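Protein TASOR (PDB 6TL1) belongs, with the pseudo-PARP domain described here, to the HUSH complex, which maintains transcriptional silencing at H3K9me3-rich loci by promoting recruitment of SETDB1 and MORC2. Local coordinates at residues G10-E13 with F14-V18; S23-E27 with P28-T32; R79-V82 with Q83-E87; L115-A118 with N119-T123. All coordinates share one frame; numbering follows the deposited sequence.

From the N terminus, contact 1 (10-13 with 14-18) starts helix 12-22 just after strand 4-6 and lays it on strands 34-42 and 199-209. Contact 2 (23-27 with 28-32) turns the chain between the end of that helix and strand 34-42. Contact 3 (79-82 with 83-87) follows strand 71-77 and opens helix 82-88, set on the same five-stranded sheet. Contact 4 (115-118 with 119-123) shapes the loop from strand 107-110 to strand 126-134 and touches strand 71-77 and helix 176-179. All four are local and run in series; none nests in or crosses another. Contacts 2 and 4 are neighbours in space, their centres 14 Å apart and nearest atoms about 4 Å.

Contact 1. Residues G10-E13 with F14-V18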
# COMPACT_ATOMS: atom_id res chain seq x y z
N GLY A 10 -14.36 14.31 12.83
CA GLY A 10 -13.99 15.55 13.48
C GLY A 10 -13.10 15.39 14.69
O GLY A 10 -12.53 16.39 15.16
N SER A 11 -12.98 14.17 15.21
CA SER A 11 -12.11 13.87 16.34
C SER A 11 -10.64 13.90 15.91
O SER A 11 -10.32 13.83 14.72
CB SER A 11 -12.44 12.50 16.92
OG SER A 11 -11.85 11.48 16.12
N ARG A 12 -9.75 13.98 16.90
CA ARG A 12 -8.32 13.97 16.63
C ARG A 12 -7.91 12.72 15.86
O ARG A 12 -7.14 12.79 14.89
CB ARG A 12 -7.52 14.09 17.93
CG ARG A 12 -6.02 13.97 17.71
CD ARG A 12 -5.24 14.06 19.02
NE ARG A 12 -5.18 15.42 19.56
CZ ARG A 12 -4.27 16.33 19.21
NH1 ARG A 12 -3.32 16.02 18.34
NH2 ARG A 12 -4.29 17.54 19.76
N GLU A 13 -8.37 11.54 16.29
CA GLU A 13 -7.95 10.30 15.64
C GLU A 13 -8.48 10.22 14.22
O GLU A 13 -7.78 9.74 13.32
CB GLU A 13 -8.43 9.09 16.45
CG GLU A 13 -7.95 9.06 17.88
CD GLU A 13 -7.94 7.65 18.46
OE1 GLU A 13 -9.03 7.03 18.55
OE2 GLU A 13 -6.85 7.16 18.82
N PHE A 14 -9.71 10.66 14.00
CA PHE A 14 -10.30 10.68 12.67
C PHE A 14 -9.51 11.58 11.73
O PHE A 14 -9.21 11.19 10.60
CB PHE A 14 -11.76 11.13 12.77
CG PHE A 14 -12.53 11.06 11.48
CD1 PHE A 14 -12.48 12.11 10.57
CD2 PHE A 14 -13.32 9.96 11.19
CE1 PHE A 14 -13.20 12.06 9.39
CE2 PHE A 14 -14.04 9.91 10.00
CZ PHE A 14 -13.98 10.95 9.11
N GLU A 15 -9.13 12.77 12.21
CA GLU A 15 -8.45 13.71 11.33
C GLU A 15 -6.99 13.32 11.11
O GLU A 15 -6.43 13.68 10.07
CB GLU A 15 -8.51 15.12 11.92
CG GLU A 15 -9.92 15.69 12.09
CD GLU A 15 -10.71 15.72 10.79
OE1 GLU A 15 -10.11 15.94 9.72
OE2 GLU A 15 -11.94 15.49 10.85
N ASP A 16 -6.39 12.57 12.04
CA ASP A 16 -5.07 11.97 11.80
C ASP A 16 -5.11 10.99 10.63
O ASP A 16 -4.19 10.96 9.80
CB ASP A 16 -4.56 11.27 13.06
CG ASP A 16 -3.97 12.24 14.08
OD1 ASP A 16 -3.77 13.43 13.76
OD2 ASP A 16 -3.71 11.81 15.22
N VAL A 17 -6.12 10.12 10.58
CA VAL A 17 -6.23 9.16 9.49
C VAL A 17 -6.46 9.88 8.18
O VAL A 17 -5.83 9.57 7.16
CB VAL A 17 -7.35 8.14 9.77
CG1 VAL A 17 -7.49 7.17 8.60
CG2 VAL A 17 -7.06 7.40 11.06
N VAL A 18 -7.38 10.85 8.18
CA VAL A 18 -7.61 11.66 6.99
C VAL A 18 -6.35 12.41 6.61
O VAL A 18 -6.05 12.55 5.42
CB VAL A 18 -8.81 12.60 7.21
CG1 VAL A 18 -8.85 13.67 6.15
CG2 VAL A 18 -10.11 11.81 7.17
O HOH W 1 -5.40 15.40 14.07
O HOH W 2 -2.06 13.92 16.77
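S11 caps the first turn of helix 12-22: its OG accepts from F14 N at 3.1 Å, a nearly straight bond of 164°. The hydroxyl reaches forward to F14 N because chi1 (80°) sets OG between the backbone N and the carbonyl carbon. OG also donates to the carbonyl oxygen of T8, so the N-cap hydroxyl has two hydrogen-bond partners. From here the regular i to i+4 bonds begin, E15 N to S11 O at 3.0 Å and D16 N to R12 O at 3.0 Å.

E15 is bent at chi2 and folds back beside the cap, bringing OE2 to 3.3 Å from G10 CA. The side chains of R12 and D16, both exposed, pass each other at a slant without a direct salt bridge, R12 NH1 lying 5.3 Å from D16 OD2, their flat groups turned 67° apart. Water fills in: one molecule accepts from R12 NH1 and donates to D16 OD2, while a second donates to D16 OD1 and to R12 O.

F14 and V17 belong to the buried side. F14 packs on L7, P9 and A39, and V17 reaches L41, A203 and V205, laying the helix start against strands 34-42 and 199-209.

Contact 2. Residues S23-E27 with P28-T32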
# COMPACT_ATOMS: atom_id res chain seq x y z
N SER A 23 -2.11 14.02 2.89
CA SER A 23 -0.70 14.28 2.65
C SER A 23 -0.08 13.32 1.62
O SER A 23 1.11 13.44 1.32
CB SER A 23 0.06 14.21 3.97
OG SER A 23 0.07 12.89 4.45
N SER A 24 -0.85 12.37 1.09
CA SER A 24 -0.31 11.31 0.24
C SER A 24 -0.90 11.33 -1.17
O SER A 24 -0.85 10.32 -1.88
CB SER A 24 -0.57 9.95 0.89
OG SER A 24 -0.12 9.94 2.24
N TYR A 25 -1.43 12.46 -1.60
CA TYR A 25 -1.97 12.59 -2.94
C TYR A 25 -0.86 12.81 -3.96
O TYR A 25 0.17 13.43 -3.67
CB TYR A 25 -2.96 13.76 -3.03
CG TYR A 25 -4.27 13.56 -2.30
CD1 TYR A 25 -4.84 12.30 -2.19
CD2 TYR A 25 -4.93 14.64 -1.71
CE1 TYR A 25 -6.04 12.12 -1.52
CE2 TYR A 25 -6.13 14.47 -1.04
CZ TYR A 25 -6.67 13.20 -0.95
OH TYR A 25 -7.86 13.02 -0.29
N LEU A 26 -1.08 12.28 -5.16
CA LEU A 26 -0.22 12.69 -6.26
C LEU A 26 -0.56 14.11 -6.69
O LEU A 26 0.33 14.91 -7.01
CB LEU A 26 -0.36 11.73 -7.44
CG LEU A 26 0.38 12.23 -8.68
CD1 LEU A 26 1.89 12.18 -8.45
CD2 LEU A 26 -0.01 11.42 -9.91
N GLU A 27 -1.84 14.45 -6.67
CA GLU A 27 -2.27 15.83 -6.89
C GLU A 27 -2.92 16.31 -5.60
O GLU A 27 -4.08 15.97 -5.32
CB GLU A 27 -3.25 15.90 -8.06
CG GLU A 27 -2.65 15.48 -9.38
CD GLU A 27 -3.62 15.64 -10.54
OE1 GLU A 27 -4.66 16.31 -10.36
OE2 GLU A 27 -3.35 15.09 -11.63
N PRO A 28 -2.24 17.15 -4.81
CA PRO A 28 -2.82 17.56 -3.51
C PRO A 28 -4.19 18.20 -3.60
O PRO A 28 -4.92 18.18 -2.60
CB PRO A 28 -1.76 18.52 -2.95
CG PRO A 28 -0.48 18.01 -3.55
CD PRO A 28 -0.85 17.63 -4.96
N THR A 29 -4.58 18.76 -4.76
CA THR A 29 -5.93 19.29 -4.95
C THR A 29 -7.00 18.21 -5.02
O THR A 29 -8.19 18.55 -5.10
CB THR A 29 -6.00 20.16 -6.21
OG1 THR A 29 -5.46 19.46 -7.34
CG2 THR A 29 -5.24 21.45 -5.98
N SER A 30 -6.63 16.92 -5.01
CA SER A 30 -7.61 15.86 -4.86
C SER A 30 -8.37 15.98 -3.55
O SER A 30 -9.33 15.23 -3.32
CB SER A 30 -6.93 14.47 -4.91
OG SER A 30 -6.41 14.17 -6.20
N VAL A 31 -7.94 16.89 -2.66
CA VAL A 31 -8.63 17.11 -1.40
C VAL A 31 -10.07 17.56 -1.62
O VAL A 31 -10.93 17.33 -0.77
CB VAL A 31 -7.84 18.12 -0.54
CG1 VAL A 31 -7.89 19.52 -1.16
CG2 VAL A 31 -8.39 18.16 0.88
N THR A 32 -10.37 18.20 -2.76
CA THR A 32 -11.74 18.61 -3.03
C THR A 32 -12.60 17.49 -3.57
O THR A 32 -13.83 17.56 -3.47
CB THR A 32 -11.78 19.77 -4.03
OG1 THR A 32 -11.50 19.28 -5.35
CG2 THR A 32 -10.75 20.80 -3.65
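P28 follows directly on E27 and lies alongside Y25, its CA 3.8 Å from Y25 CB. The carbonyl oxygen of P28 sits at the edge of the tyrosine ring, near its plane, 3.7 Å from Y25 CD2. T29 comes next and points away from 23-27.

S30 closes the turn. Its N donates to E27 O at 2.7 Å, a short and almost linear bond (169°) that joins residues three apart. E27-P28-T29-S30 is thereby a type I beta turn within the loop between helix 12-22 and strand 34-42 of the pseudo-PARP domain, and the helical backbone angles continue to T32. The same residue also packs on the aromatic group: S30 CB stands over the centre of the Y25 ring in a CH-pi contact, 3.8 Å from the centroid and only 10° off the ring normal. With chi1 at -68°, S30 OG lies anti to the carbonyl carbon and bonds to the carboxylate of D114, which also takes the backbone N-H groups of L26 and E27.

V31 then lies by Y25 CE2, its CB 4.1 Å from that atom. The tyrosine hydroxyl is hydrogen-bonded to the hydroxyl of Y36, on strand 34-42, while E27 OE2 takes the backbone N-H of L171.

Contact 3. Residues R79-V82 with Q83-E87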
# COMPACT_ATOMS: atom_id res chain seq x y z
N ARG A 79 -15.81 -5.68 -3.08
CA ARG A 79 -16.69 -6.75 -2.61
C ARG A 79 -16.66 -6.92 -1.09
O ARG A 79 -16.75 -8.05 -0.60
CB ARG A 79 -16.32 -8.07 -3.29
CG ARG A 79 -16.30 -7.98 -4.81
CD ARG A 79 -16.13 -9.34 -5.45
NE ARG A 79 -16.10 -9.26 -6.91
CZ ARG A 79 -16.42 -10.25 -7.73
NH1 ARG A 79 -16.82 -11.42 -7.23
NH2 ARG A 79 -16.36 -10.08 -9.04
N TYR A 80 -16.53 -5.81 -0.36
CA TYR A 80 -16.59 -5.83 1.10
C TYR A 80 -15.55 -6.77 1.68
O TYR A 80 -15.79 -7.48 2.66
CB TYR A 80 -18.00 -6.18 1.58
CG TYR A 80 -19.06 -5.27 1.00
CD1 TYR A 80 -19.33 -4.04 1.58
CD2 TYR A 80 -19.78 -5.63 -0.13
CE1 TYR A 80 -20.28 -3.19 1.06
CE2 TYR A 80 -20.74 -4.79 -0.66
CZ TYR A 80 -20.99 -3.57 -0.06
OH TYR A 80 -21.94 -2.73 -0.59
N GLN A 81 -14.38 -6.81 1.05
CA GLN A 81 -13.29 -7.65 1.49
C GLN A 81 -12.36 -6.95 2.47
O GLN A 81 -11.28 -7.48 2.77
CB GLN A 81 -12.49 -8.16 0.28
CG GLN A 81 -12.11 -9.63 0.37
CD GLN A 81 -13.32 -10.55 0.47
OE1 GLN A 81 -14.44 -10.17 0.11
NE2 GLN A 81 -13.09 -11.77 0.94
N VAL A 82 -12.74 -5.76 2.95
CA VAL A 82 -12.01 -5.10 4.03
C VAL A 82 -11.79 -6.08 5.18
O VAL A 82 -10.70 -6.13 5.77
CB VAL A 82 -12.77 -3.85 4.52
CG1 VAL A 82 -12.14 -3.33 5.82
CG2 VAL A 82 -12.77 -2.77 3.46
N GLN A 83 -12.82 -6.85 5.51
CA GLN A 83 -12.75 -7.78 6.63
C GLN A 83 -11.59 -8.76 6.47
O GLN A 83 -10.78 -8.91 7.39
CB GLN A 83 -14.07 -8.54 6.75
CG GLN A 83 -14.07 -9.69 7.77
CD GLN A 83 -13.73 -9.25 9.17
OE1 GLN A 83 -14.14 -8.17 9.60
NE2 GLN A 83 -13.00 -10.08 9.91
N THR A 84 -11.49 -9.41 5.31
CA THR A 84 -10.50 -10.47 5.14
C THR A 84 -9.07 -9.94 5.14
O THR A 84 -8.19 -10.54 5.76
CB THR A 84 -10.77 -11.22 3.84
OG1 THR A 84 -12.11 -11.71 3.86
CG2 THR A 84 -9.81 -12.39 3.71
N ILE A 85 -8.82 -8.81 4.47
CA ILE A 85 -7.46 -8.26 4.46
C ILE A 85 -7.07 -7.76 5.85
O ILE A 85 -5.93 -7.95 6.29
CB ILE A 85 -7.31 -7.15 3.39
CG1 ILE A 85 -7.31 -7.74 1.98
CG2 ILE A 85 -6.03 -6.38 3.60
CD1 ILE A 85 -8.66 -7.83 1.33
N CYS A 86 -7.98 -7.10 6.57
CA CYS A 86 -7.59 -6.60 7.88
C CYS A 86 -7.42 -7.73 8.89
O CYS A 86 -6.61 -7.64 9.81
CB CYS A 86 -8.60 -5.57 8.38
SG CYS A 86 -8.59 -4.07 7.35
N GLU A 87 -8.16 -8.83 8.72
CA GLU A 87 -8.03 -9.91 9.68
C GLU A 87 -6.91 -10.86 9.31
O GLU A 87 -6.17 -11.30 10.19
CB GLU A 87 -9.36 -10.66 9.80
CG GLU A 87 -9.22 -12.05 10.38
CD GLU A 87 -10.52 -12.83 10.38
OE1 GLU A 87 -10.52 -13.94 10.94
OE2 GLU A 87 -11.50 -12.34 9.79
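Q81 and I85 meet at about a right angle: the tip of the isoleucine, CD1, comes across the glutamine and lies 4.0 Å from Q81 CB and equally close to its CG. T84 takes a different course, running side by side with Q81 and pointing the same way, so that T84 CB also packs on Q81 CG, at 4.0 Å. The glutamine chain is bent at chi2 (60°), which lays its outer half along the threonine.

Q81 is the N-cap of helix 82-88, and here it is the backbone that starts the helical bonding. I85 N donates to Q81 O in a long (3.3 Å) but almost straight bond (174°), and C86 N to V82 O at 3.0 Å follows one residue later. The helix comes after strand 71-77, one of the two edge strands of the five-stranded antiparallel sheet of this pseudo-PARP domain, and it lies against that sheet.

Around the helix from Q81, V82 and C86 face the sheet together, V82 CG1 being 3.9 Å from C86 SG. F4 and V204 receive both of them, while I85 reaches F132.

Q83 and E87, exposed residues that also touch L3, are paired one turn apart. Q83 NE2 donates to E87 OE2 at 2.7 Å, with the acceptor in the amide plane but the donor 34° out of the carboxylate plane, on its anti side.

Contact 4. Residues L115-A118 with N119-T123; sequences LLQA and NPLDT
Q117 reaches along an irregular loop to N119 and L121 on the surface of the pseudo-PARP domain, in the segment that leads from strand 107-110 to strand 126-134. Its NE2 donates to N119 O at 3.0 Å, a bent bond of 147°. The oxygen lies almost in the plane of the glutamine amide, but seen from the other partner the donor stands above the carbonyl plane, 57° out of it, away from the lone-pair directions. A side-chain amide thus closes a small ring over the backbone of A118 and N119.

The aliphatic part of Q117 takes part as well, its CG making a tight contact next to the bond, 3.0 Å from N119 O. With chi1 at 84°, CG is wedged between the backbone N and the carbonyl carbon; from there the chain runs out extended toward L121. The leucine crosses it obliquely, and its methyl CD2 packs on the amide, 3.6 Å from Q117 CD.

Farther out, M76 of strand 71-77 touches Q117. A118 rests on Y177 and E178 of helix 176-179, and P120 touches L172. Next to A118, the N119 amide lies beside the preceding peptide, with OD1 3.4 Å from A118 C.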
# COMPACT_ATOMS: atom_id res chain seq x y z
N LEU A 115 -4.75 7.69 -6.43
CA LEU A 115 -4.44 6.86 -7.61
C LEU A 115 -4.62 5.40 -7.21
O LEU A 115 -3.64 4.70 -6.92
CB LEU A 115 -3.03 7.14 -8.10
CG LEU A 115 -2.62 6.55 -9.45
CD1 LEU A 115 -3.74 6.68 -10.47
CD2 LEU A 115 -1.37 7.27 -9.95
N LEU A 116 -5.87 4.94 -7.19
CA LEU A 116 -6.23 3.64 -6.64
C LEU A 116 -6.69 2.62 -7.67
O LEU A 116 -7.06 1.50 -7.29
CB LEU A 116 -7.33 3.82 -5.58
CG LEU A 116 -6.99 4.86 -4.51
CD1 LEU A 116 -8.25 5.28 -3.76
CD2 LEU A 116 -5.93 4.31 -3.57
N GLN A 117 -6.66 2.95 -8.95
CA GLN A 117 -7.13 2.06 -10.01
C GLN A 117 -6.62 2.64 -11.33
O GLN A 117 -6.21 3.80 -11.39
CB GLN A 117 -8.66 1.90 -10.00
CG GLN A 117 -9.39 3.00 -10.72
CD GLN A 117 -10.91 2.90 -10.65
OE1 GLN A 117 -11.46 2.01 -10.00
NE2 GLN A 117 -11.59 3.79 -11.36
N ALA A 118 -6.64 1.81 -12.38
CA ALA A 118 -5.97 2.17 -13.62
C ALA A 118 -6.65 3.36 -14.29
O ALA A 118 -5.97 4.27 -14.78
CB ALA A 118 -5.94 0.97 -14.57
N ASN A 119 -7.96 3.38 -14.32
CA ASN A 119 -8.71 4.44 -14.97
C ASN A 119 -9.24 5.43 -13.94
O ASN A 119 -9.25 5.16 -12.74
CB ASN A 119 -9.85 3.82 -15.79
CG ASN A 119 -9.32 2.85 -16.84
OD1 ASN A 119 -8.18 2.96 -17.29
ND2 ASN A 119 -10.14 1.87 -17.20
N PRO A 120 -9.68 6.61 -14.38
CA PRO A 120 -10.18 7.60 -13.42
C PRO A 120 -11.47 7.13 -12.76
O PRO A 120 -12.28 6.43 -13.37
CB PRO A 120 -10.44 8.84 -14.30
CG PRO A 120 -9.52 8.68 -15.46
CD PRO A 120 -9.51 7.19 -15.72
N LEU A 121 -11.66 7.56 -11.52
CA LEU A 121 -12.90 7.26 -10.82
C LEU A 121 -14.06 8.05 -11.44
O LEU A 121 -13.89 9.18 -11.90
CB LEU A 121 -12.79 7.61 -9.34
CG LEU A 121 -11.73 6.86 -8.55
CD1 LEU A 121 -11.54 7.47 -7.17
CD2 LEU A 121 -12.13 5.40 -8.43
N ASP A 122 -15.24 7.42 -11.44
CA ASP A 122 -16.46 8.07 -11.89
C ASP A 122 -17.03 8.96 -10.80
O ASP A 122 -16.88 8.69 -9.61
CB ASP A 122 -17.50 7.02 -12.30
CG ASP A 122 -17.07 6.20 -13.51
OD1 ASP A 122 -16.11 6.59 -14.20
OD2 ASP A 122 -17.70 5.15 -13.76
N THR A 123 -17.70 10.04 -11.21
CA THR A 123 -18.34 10.93 -10.24
C THR A 123 -19.41 10.18 -9.45
O THR A 123 -20.19 9.41 -10.01
CB THR A 123 -18.99 12.13 -10.93
OG1 THR A 123 -18.07 12.71 -11.86
CG2 THR A 123 -19.38 13.18 -9.89